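Local coordinates for alpha-n-acetylglucosaminidase family protein (PDB 4A41) that binds galactose as a family 32 carbohydrate-binding module belonging to a family 89 alpha-N-acetylglucosaminidase, at residues E37-G42 against H60-P65; A94-I99 against G149-A154; L104-D109 against N133-T138. All coordinates share one frame; numbering follows the deposited sequence. Where two conformers were deposited one is given.

Contact 1: residues E37-G42 against H60-P65; sequences EHPDVG and HTKYNP. With GAL (beta-D-galactopyranose), chain C.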
loop_
_atom_site.group_PDB
_atom_site.type_symbol
_atom_site.label_atom_id
_atom_site.label_comp_id
_atom_site.label_asym_id
_atom_site.label_seq_id
_atom_site.Cartn_x
_atom_site.Cartn_y
_atom_site.Cartn_z
ATOM N N GLU A 37 11.048 -1.854 4.310
ATOM C CA GLU A 37 11.036 -0.438 3.980
ATOM C C GLU A 37 12.468 0.068 3.872
ATOM O O GLU A 37 13.333 -0.258 4.695
ATOM C CB GLU A 37 10.218 0.386 4.999
ATOM C CG GLU A 37 10.899 0.472 6.394
ATOM C CD GLU A 37 10.111 1.233 7.468
ATOM O OE1 GLU A 37 8.971 1.672 7.222
ATOM O OE2 GLU A 37 10.657 1.368 8.613
ATOM N N HIS A 38 12.719 0.869 2.854
ATOM C CA HIS A 38 14.005 1.549 2.754
ATOM C C HIS A 38 14.085 2.701 3.760
ATOM O O HIS A 38 13.085 3.403 4.045
ATOM C CB HIS A 38 14.196 2.033 1.314
ATOM C CG HIS A 38 15.622 2.273 0.959
ATOM N ND1 HIS A 38 16.486 1.245 0.658
ATOM C CD2 HIS A 38 16.344 3.419 0.881
ATOM C CE1 HIS A 38 17.686 1.749 0.401
ATOM N NE2 HIS A 38 17.626 3.061 0.537
ATOM N N PRO A 39 15.283 2.936 4.317
ATOM C CA PRO A 39 15.372 4.025 5.298
ATOM C C PRO A 39 15.085 5.394 4.674
ATOM O O PRO A 39 14.964 5.511 3.436
ATOM C CB PRO A 39 16.834 3.937 5.812
ATOM C CG PRO A 39 17.558 3.083 4.822
ATOM C CD PRO A 39 16.525 2.144 4.228
ATOM N N ASP A 40 14.937 6.409 5.513
ATOM C CA ASP A 40 14.613 7.744 5.046
ATOM C C ASP A 40 15.816 8.407 4.349
ATOM O O ASP A 40 16.711 8.958 5.004
ATOM C CB ASP A 40 14.152 8.617 6.208
ATOM C CG ASP A 40 13.759 10.022 5.761
ATOM O OD1 ASP A 40 13.681 10.313 4.525
ATOM O OD2 ASP A 40 13.505 10.830 6.667
ATOM N N VAL A 41 15.811 8.365 3.015
ATOM C CA VAL A 41 16.870 8.972 2.212
ATOM C C VAL A 41 16.321 10.209 1.471
ATOM O O VAL A 41 16.937 10.685 0.510
ATOM C CB VAL A 41 17.492 7.945 1.226
ATOM C CG1 VAL A 41 18.181 6.816 1.966
ATOM C CG2 VAL A 41 16.427 7.358 0.258
ATOM N N GLY A 42 15.164 10.702 1.929
ATOM C CA GLY A 42 14.538 11.965 1.493
ATOM C C GLY A 42 13.036 11.845 1.221
ATOM O O GLY A 42 12.183 12.249 2.016
ATOM N N HIS A 60 8.931 2.622 -0.078
ATOM C CA HIS A 60 9.660 1.810 -1.071
ATOM C C HIS A 60 10.275 0.641 -0.323
ATOM O O HIS A 60 10.794 0.809 0.805
ATOM C CB HIS A 60 10.790 2.661 -1.712
ATOM C CG HIS A 60 11.397 2.108 -2.981
ATOM N ND1 HIS A 60 12.136 0.940 -3.027
ATOM C CD2 HIS A 60 11.412 2.611 -4.246
ATOM C CE1 HIS A 60 12.598 0.760 -4.254
ATOM N NE2 HIS A 60 12.175 1.754 -5.012
ATOM N N THR A 61 10.220 -0.546 -0.911
ATOM C CA THR A 61 10.852 -1.705 -0.298
ATOM C C THR A 61 12.359 -1.439 -0.134
ATOM O O THR A 61 12.948 -0.659 -0.892
ATOM C CB THR A 61 10.630 -2.993 -1.148
ATOM O OG1 THR A 61 10.903 -2.715 -2.533
ATOM C CG2 THR A 61 9.161 -3.492 -1.010
ATOM N N LYS A 62 12.962 -2.115 0.845
ATOM C CA LYS A 62 14.404 -1.998 1.114
ATOM C C LYS A 62 15.237 -2.453 -0.069
ATOM O O LYS A 62 14.999 -3.523 -0.636
ATOM C CB LYS A 62 14.767 -2.820 2.351
ATOM C CG LYS A 62 16.277 -2.964 2.637
ATOM C CD LYS A 62 16.900 -1.617 2.932
ATOM C CE LYS A 62 18.314 -1.773 3.458
ATOM N NZ LYS A 62 18.309 -2.185 4.877
ATOM N N TYR A 63 16.219 -1.631 -0.440
ATOM C CA TYR A 63 17.138 -2.040 -1.483
ATOM C C TYR A 63 18.587 -1.858 -0.988
ATOM O O TYR A 63 18.803 -1.449 0.157
ATOM C CB TYR A 63 16.807 -1.358 -2.812
ATOM C CG TYR A 63 16.811 0.142 -2.777
ATOM C CD1 TYR A 63 17.984 0.860 -3.034
ATOM C CD2 TYR A 63 15.635 0.868 -2.515
ATOM C CE1 TYR A 63 17.980 2.258 -3.012
ATOM C CE2 TYR A 63 15.623 2.261 -2.495
ATOM C CZ TYR A 63 16.805 2.950 -2.762
ATOM O OH TYR A 63 16.824 4.323 -2.751
ATOM N N ASN A 64 19.545 -2.239 -1.834
ATOM C CA ASN A 64 20.980 -2.287 -1.469
ATOM C C ASN A 64 21.294 -3.111 -0.188
ATOM O O ASN A 64 21.729 -2.550 0.833
ATOM C CB ASN A 64 21.588 -0.861 -1.458
ATOM C CG ASN A 64 21.567 -0.195 -2.864
ATOM O OD1 ASN A 64 21.561 -0.880 -3.904
ATOM N ND2 ASN A 64 21.555 1.140 -2.891
ATOM N N PRO A 65 21.059 -4.445 -0.232
ATOM C CA PRO A 65 20.524 -5.176 -1.368
ATOM C C PRO A 65 19.005 -5.288 -1.261
ATOM O O PRO A 65 18.421 -5.019 -0.199
ATOM C CB PRO A 65 21.167 -6.558 -1.220
ATOM C CG PRO A 65 21.264 -6.739 0.248
ATOM C CD PRO A 65 21.437 -5.371 0.858
HETATM C C1 GAL C . 16.516 4.651 -7.986
HETATM C C2 GAL C . 15.140 5.192 -7.645
HETATM C C3 GAL C . 14.812 4.761 -6.210
HETATM C C4 GAL C . 14.954 3.250 -6.080
HETATM C C5 GAL C . 16.359 2.828 -6.522
HETATM C C6 GAL C . 16.560 1.318 -6.420
HETATM O O1 GAL C . 16.775 4.976 -9.323
HETATM O O2 GAL C . 15.085 6.609 -7.796
HETATM O O3 GAL C . 13.503 5.228 -5.908
HETATM O O4 GAL C . 13.961 2.609 -6.908
HETATM O O5 GAL C . 16.496 3.239 -7.869
HETATM O O6 GAL C . 17.913 0.950 -6.693
#

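Contact 2: residues A94-I99 against G149-A154; sequences AKNGNI and GGFASA. With GAL (beta-D-galactopyranose), chain C.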
loop_
_atom_site.group_PDB
_atom_site.type_symbol
_atom_site.label_atom_id
_atom_site.label_comp_id
_atom_site.label_asym_id
_atom_site.label_seq_id
_atom_site.Cartn_x
_atom_site.Cartn_y
_atom_site.Cartn_z
ATOM N N ALA A 94 8.810 8.690 -12.195
ATOM C CA ALA A 94 9.694 7.527 -12.349
ATOM C C ALA A 94 8.846 6.289 -12.046
ATOM O O ALA A 94 7.684 6.441 -11.633
ATOM C CB ALA A 94 10.869 7.619 -11.387
ATOM N N LYS A 95 9.392 5.087 -12.271
ATOM C CA LYS A 95 8.568 3.850 -12.190
ATOM C C LYS A 95 9.015 2.724 -11.245
ATOM O O LYS A 95 8.225 1.797 -10.999
ATOM C CB LYS A 95 8.360 3.267 -13.599
ATOM C CG LYS A 95 7.457 4.127 -14.485
ATOM C CD LYS A 95 7.064 3.437 -15.793
ATOM C CE LYS A 95 6.045 4.278 -16.556
ATOM N NZ LYS A 95 5.349 3.517 -17.651
ATOM N N ASN A 96 10.234 2.775 -10.698
ATOM C CA ASN A 96 10.684 1.665 -9.824
ATOM C C ASN A 96 9.695 1.432 -8.688
ATOM O O ASN A 96 9.303 2.371 -7.957
ATOM C CB ASN A 96 12.060 1.876 -9.220
ATOM C CG ASN A 96 13.190 1.521 -10.163
ATOM O OD1 ASN A 96 12.975 0.974 -11.270
ATOM N ND2 ASN A 96 14.407 1.832 -9.721
ATOM N N GLY A 97 9.243 0.192 -8.615
ATOM C CA GLY A 97 8.309 -0.214 -7.564
ATOM C C GLY A 97 6.831 -0.057 -7.911
ATOM O O GLY A 97 5.969 -0.471 -7.122
ATOM N N ASN A 98 6.509 0.506 -9.071
ATOM C CA ASN A 98 5.106 0.561 -9.492
ATOM C C ASN A 98 4.577 -0.865 -9.482
ATOM O O ASN A 98 5.134 -1.778 -10.140
ATOM C CB ASN A 98 4.946 1.194 -10.885
ATOM C CG ASN A 98 5.048 2.702 -10.841
ATOM O OD1 ASN A 98 5.406 3.290 -9.819
ATOM N ND2 ASN A 98 4.759 3.347 -11.971
ATOM N N ILE A 99 3.526 -1.068 -8.681
ATOM C CA ILE A 99 3.067 -2.420 -8.415
ATOM C C ILE A 99 2.214 -2.907 -9.587
ATOM O O ILE A 99 1.267 -2.225 -9.985
ATOM C CB ILE A 99 2.290 -2.481 -7.075
ATOM C CG1 ILE A 99 3.209 -2.128 -5.921
ATOM C CG2 ILE A 99 1.628 -3.870 -6.896
ATOM C CD1 ILE A 99 2.482 -1.840 -4.586
ATOM N N GLY A 149 11.050 -3.338 -11.718
ATOM C CA GLY A 149 12.395 -3.510 -11.183
ATOM C C GLY A 149 12.512 -4.567 -10.104
ATOM O O GLY A 149 13.594 -4.811 -9.581
ATOM N N GLY A 150 11.380 -5.174 -9.746
ATOM C CA GLY A 150 11.354 -6.103 -8.616
ATOM C C GLY A 150 11.306 -5.428 -7.252
ATOM O O GLY A 150 11.524 -6.080 -6.239
ATOM N N PHE A 151 11.025 -4.124 -7.247
ATOM C CA PHE A 151 10.791 -3.344 -6.035
ATOM C C PHE A 151 9.271 -3.152 -5.907
ATOM O O PHE A 151 8.531 -3.421 -6.831
ATOM C CB PHE A 151 11.420 -1.960 -6.193
ATOM C CG PHE A 151 12.852 -1.985 -6.685
ATOM C CD1 PHE A 151 13.882 -2.337 -5.839
ATOM C CD2 PHE A 151 13.157 -1.592 -7.997
ATOM C CE1 PHE A 151 15.221 -2.353 -6.303
ATOM C CE2 PHE A 151 14.490 -1.603 -8.465
ATOM C CZ PHE A 151 15.505 -1.980 -7.619
ATOM N N ALA A 152 8.837 -2.686 -4.740
ATOM C CA ALA A 152 7.472 -2.164 -4.603
ATOM C C ALA A 152 7.524 -0.797 -3.982
ATOM O O ALA A 152 8.314 -0.546 -3.050
ATOM C CB ALA A 152 6.620 -3.100 -3.771
ATOM N N SER A 153 6.675 0.094 -4.485
ATOM C CA SER A 153 6.600 1.438 -3.912
ATOM C C SER A 153 5.184 1.977 -3.987
ATOM O O SER A 153 4.359 1.456 -4.735
ATOM C CB SER A 153 7.599 2.411 -4.588
ATOM O OG SER A 153 7.327 2.535 -5.978
ATOM N N ALA A 154 4.892 3.003 -3.180
ATOM C CA ALA A 154 3.554 3.626 -3.169
ATOM C C ALA A 154 3.648 5.052 -2.663
ATOM O O ALA A 154 4.224 5.278 -1.590
ATOM C CB ALA A 154 2.579 2.816 -2.266
HETATM C C1 GAL C . 16.516 4.651 -7.986
HETATM C C2 GAL C . 15.140 5.192 -7.645
HETATM C C3 GAL C . 14.812 4.761 -6.210
HETATM C C4 GAL C . 14.954 3.250 -6.080
HETATM C C5 GAL C . 16.359 2.828 -6.522
HETATM C C6 GAL C . 16.560 1.318 -6.420
HETATM O O1 GAL C . 16.775 4.976 -9.323
HETATM O O2 GAL C . 15.085 6.609 -7.796
HETATM O O3 GAL C . 13.503 5.228 -5.908
HETATM O O4 GAL C . 13.961 2.609 -6.908
HETATM O O5 GAL C . 16.496 3.239 -7.869
HETATM O O6 GAL C . 17.913 0.950 -6.693
HETATM O O HOH W 1 4.945 3.644 -7.128
#

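Contact 3: residues L104-D109 against N133-T138; sequences LHVSED and NSTKAT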
loop_
_atom_site.group_PDB
_atom_site.type_symbol
_atom_site.label_atom_id
_atom_site.label_comp_id
_atom_site.label_asym_id
_atom_site.label_seq_id
_atom_site.Cartn_x
_atom_site.Cartn_y
_atom_site.Cartn_z
ATOM N N LEU A 104 -5.036 -7.631 -2.198
ATOM C CA LEU A 104 -5.474 -6.805 -1.073
ATOM C C LEU A 104 -6.084 -7.732 -0.040
ATOM O O LEU A 104 -6.953 -8.552 -0.377
ATOM C CB LEU A 104 -6.475 -5.751 -1.543
ATOM C CG LEU A 104 -6.708 -4.667 -0.490
ATOM C CD1 LEU A 104 -5.553 -3.659 -0.391
ATOM C CD2 LEU A 104 -8.004 -3.944 -0.771
ATOM N N HIS A 105 -5.596 -7.636 1.185
ATOM C CA HIS A 105 -6.086 -8.452 2.311
ATOM C C HIS A 105 -6.605 -7.550 3.426
ATOM O O HIS A 105 -6.192 -6.397 3.540
ATOM C CB HIS A 105 -4.974 -9.339 2.930
ATOM C CG HIS A 105 -4.280 -10.268 1.966
ATOM N ND1 HIS A 105 -3.233 -11.077 2.364
ATOM C CD2 HIS A 105 -4.467 -10.522 0.646
ATOM C CE1 HIS A 105 -2.796 -11.776 1.325
ATOM N NE2 HIS A 105 -3.526 -11.458 0.269
ATOM N N VAL A 106 -7.487 -8.088 4.279
ATOM C CA VAL A 106 -7.956 -7.348 5.450
ATOM C C VAL A 106 -7.829 -8.217 6.706
ATOM O O VAL A 106 -7.733 -9.457 6.621
ATOM C CB VAL A 106 -9.431 -6.858 5.311
ATOM C CG1 VAL A 106 -9.592 -5.947 4.122
ATOM C CG2 VAL A 106 -10.349 -8.041 5.185
ATOM N N SER A 107 -7.812 -7.575 7.867
ATOM C CA SER A 107 -7.784 -8.285 9.150
ATOM C C SER A 107 -8.666 -7.521 10.108
ATOM O O SER A 107 -8.847 -6.311 9.956
ATOM C CB SER A 107 -6.361 -8.347 9.726
ATOM O OG SER A 107 -6.335 -9.022 10.992
ATOM N N GLU A 108 -9.220 -8.225 11.087
ATOM C CA GLU A 108 -9.919 -7.595 12.201
ATOM C C GLU A 108 -9.161 -7.803 13.517
ATOM O O GLU A 108 -9.655 -7.440 14.592
ATOM C CB GLU A 108 -11.351 -8.140 12.293
ATOM C CG GLU A 108 -12.192 -7.668 11.150
ATOM C CD GLU A 108 -13.531 -8.343 11.139
ATOM O OE1 GLU A 108 -14.418 -7.869 11.887
ATOM O OE2 GLU A 108 -13.676 -9.348 10.396
ATOM N N ASP A 109 -7.967 -8.385 13.451
ATOM C CA ASP A 109 -7.172 -8.533 14.675
ATOM C C ASP A 109 -5.709 -8.114 14.543
ATOM O O ASP A 109 -4.974 -8.092 15.532
ATOM C CB ASP A 109 -7.316 -9.949 15.277
ATOM C CG ASP A 109 -6.763 -11.042 14.385
ATOM O OD1 ASP A 109 -6.036 -10.763 13.397
ATOM O OD2 ASP A 109 -7.050 -12.232 14.684
ATOM N N ASN A 133 -16.817 -5.807 -2.356
ATOM C CA ASN A 133 -17.858 -6.091 -1.353
ATOM C C ASN A 133 -17.538 -5.429 -0.017
ATOM O O ASN A 133 -16.430 -5.590 0.512
ATOM C CB ASN A 133 -17.894 -7.598 -1.089
ATOM C CG ASN A 133 -18.366 -8.399 -2.289
ATOM O OD1 ASN A 133 -19.034 -7.868 -3.198
ATOM N ND2 ASN A 133 -18.050 -9.689 -2.286
ATOM N N SER A 134 -18.513 -4.743 0.558
ATOM C CA SER A 134 -18.313 -4.150 1.879
ATOM C C SER A 134 -17.811 -5.205 2.869
ATOM O O SER A 134 -18.357 -6.318 2.952
ATOM C CB SER A 134 -19.619 -3.554 2.380
ATOM O OG SER A 134 -19.444 -2.980 3.667
ATOM N N THR A 135 -16.762 -4.874 3.625
ATOM C CA THR A 135 -16.258 -5.846 4.591
ATOM C C THR A 135 -15.660 -5.118 5.785
ATOM O O THR A 135 -15.178 -4.001 5.638
ATOM C CB THR A 135 -15.256 -6.820 3.899
ATOM O OG1 THR A 135 -15.169 -8.056 4.618
ATOM C CG2 THR A 135 -13.874 -6.189 3.724
ATOM N N LYS A 136 -15.716 -5.763 6.952
ATOM C CA LYS A 136 -15.266 -5.154 8.195
ATOM C C LYS A 136 -13.756 -5.343 8.370
ATOM O O LYS A 136 -13.254 -6.461 8.236
ATOM C CB LYS A 136 -16.022 -5.768 9.387
ATOM C CG LYS A 136 -15.990 -4.913 10.617
ATOM C CD LYS A 136 -17.210 -5.097 11.521
ATOM C CE LYS A 136 -17.444 -3.806 12.310
ATOM N NZ LYS A 136 -17.542 -2.588 11.419
ATOM N N ALA A 137 -13.033 -4.270 8.665
ATOM C CA ALA A 137 -11.569 -4.371 8.790
ATOM C C ALA A 137 -11.044 -3.386 9.810
ATOM O O ALA A 137 -11.492 -2.237 9.834
ATOM C CB ALA A 137 -10.890 -4.091 7.423
ATOM N N THR A 138 -10.064 -3.822 10.601
ATOM C CA THR A 138 -9.219 -2.905 11.374
ATOM C C THR A 138 -7.884 -2.630 10.701
ATOM O O THR A 138 -7.190 -1.663 11.052
ATOM C CB THR A 138 -8.907 -3.451 12.787
ATOM O OG1 THR A 138 -8.356 -4.779 12.711
ATOM C CG2 THR A 138 -10.203 -3.497 13.619
HETATM O O HOH W 2 -7.472 -5.120 15.398
#

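Contact 1: residues E37-G42 against H60-P65
His38 and Tyr63 lie ring on ring beside the bound galactose, joining two loops at the sugar-binding end of the F5/8 type C beta-sandwich, the fold of this family 32 carbohydrate-binding module. The pair is a face-to-face stack, with planes only 5° apart and centroids separated by 3.5 Å. On its far side the tyrosine ring carries the sugar, with GAL C6 above its centre; the aromatic platform that receives a carbohydrate here is thus two rings deep. Beside it, His60 NE2 and GAL O4 share a hydrogen bond of 2.7 Å.

A second shell sets these groups. His60 ND1 donates to the carbonyl of its neighbour, Thr61 O, at 2.8 Å and nearly in its own ring plane, which fixes the rotation of the imidazole and turns NE2 toward the sugar. Tyr63 OH is hydrogen-bonded to Glu44, which also binds the galactose. The other face of the His38 ring receives Pro39 CD, near the rim, so the histidine is sandwiched. Its CG stands anti to the backbone N (chi1 -158°), which lays the ring against the tyrosine face.

The backbones are pinned by His38 N donating to His60 O at 2.8 Å. A nearly straight bond runs from Tyr63 N to His38 ND1 (3.1 Å, 172°), its donor tilted slightly from the imidazole plane.

Contact 2: residues A94-I99 against G149-A154
Phe151 and Asn96 set their flat groups side by side and pointing the same way, the amide turned 44° from the ring plane. Galactose lies over one face of the phenyl ring, where GAL C6 comes within 3.7 Å of Phe151 CZ; Gly149 O is on the opposite face, displaced toward the rim, and Gly97 N is at the edge. Asn96 ND2 approaches the ring obliquely, 3.7 Å from Phe151 CE2, and holds the sugar with a hydrogen bond of 3.0 Å to GAL O4 and a weak one to GAL O5. The aromatic ring and the amide together make one wall of the galactose pocket, an example of the apolar and polar recognition common to carbohydrate-binding modules.

Behind this wall, Lys95 to Asn98 form a type II beta turn, with Gly97 at its third position. Its CA packs on the opposing backbone, giving a CA-H...O contact of 3.3 Å from Gly97 CA to Phe151 O. Ser153 secures the turn twice: its backbone N donates to Gly97 O at 2.8 Å, from above the carbonyl plane, while OG, set between the backbone N and the carbonyl carbon (chi1 61°), reaches across to donate to a lone pair of Asn96 O at 2.8 Å. A water gives hydrogen bonds to both Ser153 OG and Asn98 OD1, and Asn98 ND2 is held by Asp123. Deeper still, Ile99 CG1 meets Ala152 CB.

Asn96 O also accepts from Arg91, which also hydrogen-bonds the galactose. Asn96 therefore serves two networks: its side chain reads the sugar, while its carbonyl, gripped by a serine hydroxyl and a guanidinium group, probably helps hold that amide in position.

Contact 3: residues L104-D109 against N133-T138
Val106 and Ala137 meet where strand 102-107 of one sheet of the beta-sandwich comes up against the end of strand 128-137 of the other, the two short segments running 54° apart. The apolar part of the contact is compact: Val106 CB sits 3.8 Å from Ala137 CB, with Thr135 CG2 near one valine methyl.

Backbone bonding is concentrated at the corner. Thr138, where the chain turns from one sheet into the other, donates its N to Ser107 O at 2.8 Å and in the carbonyl plane. Here the chain enters strand 139-144, which pairs with 102-107; Ser107 also bonds to His139.

Charged side chains lie at the exposed margin. Glu108 CG is beside the backbone N, anti to the carbonyl carbon (chi1 -70°), which brings it 3.3 Å from Lys136 O. The glutamate crosses Lys136 at about a right angle, its OE1 lying 3.6 Å from the lysine CG rather than at the ammonium group. The carboxylate instead forms a salt bridge through OE2 with Arg114, which also donates to Lys136 O and Thr135 OG1, so one guanidinium group joins both segments.

Among hydroxyl groups, Ser107 OG closes an ST turn by accepting from Asp109 N at 3.0 Å and is also hydrogen-bonded to Asn112 O. A water lies 2.8 Å from Thr138 OG1 and makes a weak hydrogen bond to Glu108 O.

In the fold
Contacts 1 and 2 build adjoining walls of one galactose pocket, whereas contact 3 is structural packing on the opposite side of the domain's centre, with its own centre about 28 Å from that of contact 1. The first two touch directly, through His60 against Phe151 and a probable hydrogen bond between Thr61 and Ala152. Contact 2 is buried; the other two are partly buried and reach the surface. Segments 149-154 and 133-138 include the start of strand 153-160 and the end of strand 128-137, both in the same sheet. The chemistry follows place: aromatic faces and fixed polar groups meet the sugar, while small apolar groups and polar bonds gathered by one arginine join the two sheets.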